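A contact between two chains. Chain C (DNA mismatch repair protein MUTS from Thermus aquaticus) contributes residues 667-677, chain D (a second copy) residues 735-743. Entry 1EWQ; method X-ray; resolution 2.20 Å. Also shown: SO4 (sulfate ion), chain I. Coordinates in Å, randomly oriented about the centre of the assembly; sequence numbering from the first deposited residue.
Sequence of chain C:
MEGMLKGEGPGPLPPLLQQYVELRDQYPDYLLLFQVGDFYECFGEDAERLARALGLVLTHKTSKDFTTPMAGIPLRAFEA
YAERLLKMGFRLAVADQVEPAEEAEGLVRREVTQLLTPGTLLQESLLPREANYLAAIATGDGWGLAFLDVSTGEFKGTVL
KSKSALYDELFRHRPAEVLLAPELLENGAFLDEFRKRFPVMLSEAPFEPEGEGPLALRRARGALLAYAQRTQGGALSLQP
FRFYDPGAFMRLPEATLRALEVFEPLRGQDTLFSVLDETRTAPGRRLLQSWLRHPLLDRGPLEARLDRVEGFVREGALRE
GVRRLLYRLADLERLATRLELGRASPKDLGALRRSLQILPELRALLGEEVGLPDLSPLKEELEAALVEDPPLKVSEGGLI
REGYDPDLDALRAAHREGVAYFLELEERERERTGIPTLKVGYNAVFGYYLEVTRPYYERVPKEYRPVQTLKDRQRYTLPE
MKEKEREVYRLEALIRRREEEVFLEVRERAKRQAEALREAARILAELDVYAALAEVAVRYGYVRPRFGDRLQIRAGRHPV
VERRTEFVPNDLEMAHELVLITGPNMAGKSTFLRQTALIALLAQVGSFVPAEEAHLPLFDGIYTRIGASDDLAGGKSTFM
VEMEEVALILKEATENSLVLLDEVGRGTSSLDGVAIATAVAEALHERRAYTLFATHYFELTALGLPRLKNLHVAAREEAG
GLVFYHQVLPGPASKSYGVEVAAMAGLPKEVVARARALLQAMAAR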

ATOM      1  N   GLY C 667      26.263  21.644   5.357  1.00 31.70           N
ATOM      2  CA  GLY C 667      25.786  21.933   4.022  1.00 32.89           C
ATOM      3  C   GLY C 667      26.450  23.044   3.237  1.00 33.54           C
ATOM      4  O   GLY C 667      26.030  23.314   2.116  1.00 34.01           O
ATOM      5  N   THR C 668      27.462  23.697   3.802  1.00 33.93           N
ATOM      6  CA  THR C 668      28.146  24.768   3.084  1.00 34.12           C
ATOM      7  C   THR C 668      29.664  24.692   3.263  1.00 34.42           C
ATOM      8  O   THR C 668      30.204  23.639   3.603  1.00 33.89           O
ATOM      9  CB  THR C 668      27.635  26.155   3.541  1.00 34.48           C
ATOM     10  OG1 THR C 668      28.214  27.180   2.716  1.00 34.57           O
ATOM     11  CG2 THR C 668      27.979  26.403   4.998  1.00 34.13           C
ATOM     12  N   SER C 669      30.349  25.808   3.023  1.00 35.00           N
ATOM     13  CA  SER C 669      31.803  25.855   3.158  1.00 35.73           C
ATOM     14  C   SER C 669      32.257  25.975   4.623  1.00 35.94           C
ATOM     15  O   SER C 669      31.483  26.376   5.502  1.00 35.70           O
ATOM     16  CB  SER C 669      32.363  27.022   2.341  1.00 35.83           C
ATOM     17  OG  SER C 669      31.860  28.254   2.817  1.00 36.79           O
ATOM     18  N   SER C 670      33.516  25.619   4.868  1.00 36.29           N
ATOM     19  CA  SER C 670      34.102  25.661   6.210  1.00 36.67           C
ATOM     20  C   SER C 670      33.748  26.920   7.000  1.00 36.80           C
ATOM     21  O   SER C 670      33.029  26.866   7.996  1.00 36.97           O
ATOM     22  CB  SER C 670      35.633  25.542   6.132  1.00 36.82           C
ATOM     23  OG  SER C 670      36.055  24.257   5.695  1.00 36.70           O
ATOM     24  N   LEU C 671      34.252  28.057   6.543  1.00 37.10           N
ATOM     25  CA  LEU C 671      34.023  29.321   7.227  1.00 37.23           C
ATOM     26  C   LEU C 671      32.550  29.745   7.296  1.00 37.16           C
ATOM     27  O   LEU C 671      32.066  30.155   8.352  1.00 36.90           O
ATOM     28  CB  LEU C 671      34.882  30.395   6.559  1.00 37.63           C
ATOM     29  CG  LEU C 671      36.312  29.863   6.322  1.00 38.04           C
ATOM     30  CD1 LEU C 671      37.055  30.762   5.352  1.00 38.27           C
ATOM     31  CD2 LEU C 671      37.059  29.744   7.650  1.00 37.68           C
ATOM     32  N   ASP C 672      31.836  29.650   6.180  1.00 37.04           N
ATOM     33  CA  ASP C 672      30.425  30.016   6.162  1.00 36.86           C
ATOM     34  C   ASP C 672      29.646  29.167   7.167  1.00 36.15           C
ATOM     35  O   ASP C 672      28.751  29.656   7.848  1.00 36.14           O
ATOM     36  CB  ASP C 672      29.849  29.812   4.757  1.00 37.51           C
ATOM     37  CG  ASP C 672      30.251  30.918   3.796  1.00 38.30           C
ATOM     38  OD1 ASP C 672      29.443  31.846   3.586  1.00 38.59           O
ATOM     39  OD2 ASP C 672      31.380  30.868   3.259  1.00 39.17           O
ATOM     40  N   GLY C 673      30.001  27.892   7.257  1.00 35.67           N
ATOM     41  CA  GLY C 673      29.317  27.001   8.176  1.00 34.95           C
ATOM     42  C   GLY C 673      29.479  27.424   9.626  1.00 34.27           C
ATOM     43  O   GLY C 673      28.496  27.556  10.353  1.00 34.02           O
ATOM     44  N   VAL C 674      30.723  27.640  10.042  1.00 33.55           N
ATOM     45  CA  VAL C 674      31.010  28.046  11.414  1.00 32.88           C
ATOM     46  C   VAL C 674      30.420  29.420  11.738  1.00 32.18           C
ATOM     47  O   VAL C 674      29.898  29.634  12.833  1.00 32.23           O
ATOM     48  CB  VAL C 674      32.542  28.037  11.666  1.00 33.01           C
ATOM     49  CG1 VAL C 674      32.871  28.653  13.016  1.00 32.75           C
ATOM     50  CG2 VAL C 674      33.055  26.606  11.601  1.00 32.66           C
ATOM     51  N   ALA C 675      30.499  30.340  10.780  1.00 31.77           N
ATOM     52  CA  ALA C 675      29.972  31.691  10.951  1.00 31.32           C
ATOM     53  C   ALA C 675      28.469  31.670  11.189  1.00 31.18           C
ATOM     54  O   ALA C 675      27.977  32.328  12.094  1.00 30.63           O
ATOM     55  CB  ALA C 675      30.276  32.535   9.726  1.00 30.95           C
ATOM     56  N   ILE C 676      27.746  30.915  10.361  1.00 31.14           N
ATOM     57  CA  ILE C 676      26.295  30.824  10.489  1.00 31.27           C
ATOM     58  C   ILE C 676      25.935  30.140  11.802  1.00 30.98           C
ATOM     59  O   ILE C 676      25.048  30.592  12.528  1.00 30.64           O
ATOM     60  CB  ILE C 676      25.659  29.998   9.342  1.00 31.94           C
ATOM     61  CG1 ILE C 676      26.088  30.555   7.982  1.00 32.33           C
ATOM     62  CG2 ILE C 676      24.136  30.039   9.460  1.00 31.65           C
ATOM     63  CD1 ILE C 676      25.658  31.996   7.731  1.00 32.99           C
ATOM     64  N   ALA C 677      26.620  29.041  12.100  1.00 30.43           N
ATOM     65  CA  ALA C 677      26.338  28.319  13.334  1.00 30.00           C
ATOM     66  C   ALA C 677      26.540  29.233  14.544  1.00 29.41           C
ATOM     67  O   ALA C 677      25.775  29.165  15.505  1.00 28.97           O
ATOM     68  CB  ALA C 677      27.234  27.090  13.441  1.00 29.86           C
TER
ATOM     69  N   LYS D 735      34.226  32.889  -4.577  1.00 44.72           N
ATOM     70  CA  LYS D 735      33.320  33.280  -3.503  1.00 45.32           C
ATOM     71  C   LYS D 735      32.588  32.117  -2.840  1.00 45.41           C
ATOM     72  O   LYS D 735      32.578  30.995  -3.346  1.00 45.40           O
ATOM     73  CB  LYS D 735      32.271  34.249  -4.040  1.00 45.64           C
ATOM     74  CG  LYS D 735      32.480  35.692  -3.657  1.00 46.40           C
ATOM     75  CD  LYS D 735      31.137  36.418  -3.608  1.00 46.93           C
ATOM     76  CE  LYS D 735      30.239  35.844  -2.508  1.00 47.07           C
ATOM     77  NZ  LYS D 735      28.854  36.398  -2.531  1.00 47.26           N
ATOM     78  N   SER D 736      31.966  32.415  -1.702  1.00 45.39           N
ATOM     79  CA  SER D 736      31.182  31.450  -0.942  1.00 45.33           C
ATOM     80  C   SER D 736      29.809  32.100  -0.728  1.00 45.41           C
ATOM     81  O   SER D 736      29.732  33.267  -0.345  1.00 45.58           O
ATOM     82  CB  SER D 736      31.856  31.181   0.398  1.00 45.44           C
ATOM     83  OG  SER D 736      32.168  32.400   1.051  1.00 45.86           O
ATOM     84  N   TYR D 737      28.728  31.362  -0.980  1.00 45.26           N
ATOM     85  CA  TYR D 737      27.384  31.924  -0.823  1.00 45.06           C
ATOM     86  C   TYR D 737      26.603  31.329   0.332  1.00 44.90           C
ATOM     87  O   TYR D 737      25.393  31.537   0.432  1.00 45.06           O
ATOM     88  CB  TYR D 737      26.566  31.742  -2.104  1.00 45.01           C
ATOM     89  CG  TYR D 737      27.237  32.275  -3.345  1.00 45.38           C
ATOM     90  CD1 TYR D 737      28.319  31.607  -3.912  1.00 45.55           C
ATOM     91  CD2 TYR D 737      26.805  33.460  -3.941  1.00 45.61           C
ATOM     92  CE1 TYR D 737      28.958  32.101  -5.042  1.00 46.05           C
ATOM     93  CE2 TYR D 737      27.436  33.968  -5.073  1.00 45.79           C
ATOM     94  CZ  TYR D 737      28.513  33.282  -5.619  1.00 46.03           C
ATOM     95  OH  TYR D 737      29.149  33.763  -6.743  1.00 46.47           O
ATOM     96  N   GLY D 738      27.289  30.591   1.198  1.00 44.78           N
ATOM     97  CA  GLY D 738      26.624  29.980   2.333  1.00 44.42           C
ATOM     98  C   GLY D 738      25.769  30.979   3.073  1.00 44.30           C
ATOM     99  O   GLY D 738      24.577  30.757   3.280  1.00 44.14           O
ATOM    100  N   VAL D 739      26.380  32.093   3.460  1.00 44.31           N
ATOM    101  CA  VAL D 739      25.678  33.142   4.183  1.00 44.48           C
ATOM    102  C   VAL D 739      24.587  33.789   3.342  1.00 44.59           C
ATOM    103  O   VAL D 739      23.482  34.030   3.830  1.00 44.40           O
ATOM    104  CB  VAL D 739      26.656  34.227   4.646  1.00 44.72           C
ATOM    105  CG1 VAL D 739      25.912  35.301   5.433  1.00 44.78           C
ATOM    106  CG2 VAL D 739      27.750  33.600   5.492  1.00 44.47           C
ATOM    107  N   GLU D 740      24.897  34.073   2.080  1.00 45.16           N
ATOM    108  CA  GLU D 740      23.922  34.685   1.180  1.00 45.61           C
ATOM    109  C   GLU D 740      22.685  33.807   1.056  1.00 45.53           C
ATOM    110  O   GLU D 740      21.563  34.303   0.987  1.00 45.56           O
ATOM    111  CB  GLU D 740      24.528  34.911  -0.209  1.00 46.05           C
ATOM    112  CG  GLU D 740      25.336  36.188  -0.350  1.00 46.74           C
ATOM    113  CD  GLU D 740      26.539  36.234   0.567  1.00 47.47           C
ATOM    114  OE1 GLU D 740      27.336  35.270   0.541  1.00 47.98           O
ATOM    115  OE2 GLU D 740      26.693  37.234   1.308  1.00 47.49           O
ATOM    116  N   VAL D 741      22.896  32.496   1.028  1.00 45.80           N
ATOM    117  CA  VAL D 741      21.791  31.555   0.927  1.00 45.84           C
ATOM    118  C   VAL D 741      20.971  31.622   2.208  1.00 46.29           C
ATOM    119  O   VAL D 741      19.738  31.577   2.178  1.00 46.12           O
ATOM    120  CB  VAL D 741      22.315  30.120   0.716  1.00 45.79           C
ATOM    121  CG1 VAL D 741      21.172  29.110   0.820  1.00 45.49           C
ATOM    122  CG2 VAL D 741      22.990  30.024  -0.646  1.00 45.67           C
ATOM    123  N   ALA D 742      21.667  31.735   3.336  1.00 46.65           N
ATOM    124  CA  ALA D 742      21.012  31.819   4.632  1.00 47.38           C
ATOM    125  C   ALA D 742      20.170  33.085   4.655  1.00 47.92           C
ATOM    126  O   ALA D 742      19.040  33.093   5.147  1.00 48.16           O
ATOM    127  CB  ALA D 742      22.055  31.854   5.743  1.00 47.38           C
ATOM    128  N   ALA D 743      20.729  34.160   4.116  1.00 48.35           N
ATOM    129  CA  ALA D 743      20.019  35.425   4.072  1.00 48.84           C
ATOM    130  C   ALA D 743      18.775  35.245   3.221  1.00 49.16           C
ATOM    131  O   ALA D 743      17.723  35.806   3.513  1.00 49.17           O
ATOM    132  CB  ALA D 743      20.911  36.503   3.476  1.00 48.81           C
TER
HETATM  133  S   SO4 I1852      29.269  27.816  -0.728  1.00 52.88           S
HETATM  134  O1  SO4 I1852      28.002  27.093  -0.497  1.00 53.22           O
HETATM  135  O2  SO4 I1852      29.083  28.780  -1.826  1.00 53.00           O
HETATM  136  O3  SO4 I1852      29.648  28.535   0.510  1.00 53.31           O
HETATM  137  O4  SO4 I1852      30.345  26.870  -1.087  1.00 53.31           O

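This is a small, mixed contact in which the carboxylate of D672(C) engages the start of a helix in the second MutS copy, flanked by an apolar patch and a bound sulfate. The two helices run at 42° to each other, their axes no nearer than 9.6 Å, and the backbones draw closest where the CA atoms of D672(C) and G738(D) lie 5.4 Å apart. D672(C) OD1 accepts a hydrogen bond from V739(D) N (3.1 Å, 153°), one of the first-turn amides that have no carbonyl partner within their own helix. Its other oxygen, OD2, takes a weak hydrogen bond from S736(D) OG at 2.8 Å. Glycine permits this approach: T668(C) OG1 sits 3.2 Å from G738(D) CA, and a CB there would clash with that hydroxyl and with D672(C) CB. One helical turn on from D672(C), I676(C) CD1 packs against V739(D) CG2 (3.5 Å) and A742(D) CB (4.1 Å), extending the contact with apolar surface. The sulfate, probably from the crystallisation liquor, bridges the chains: its O2 receives a nearly linear hydrogen bond from Y737(D) N (2.7 Å, 178°), O3 a weak one from G738(D) N (3.2 Å), and O1 a weak one from T668(C) OG1 (3.2 Å).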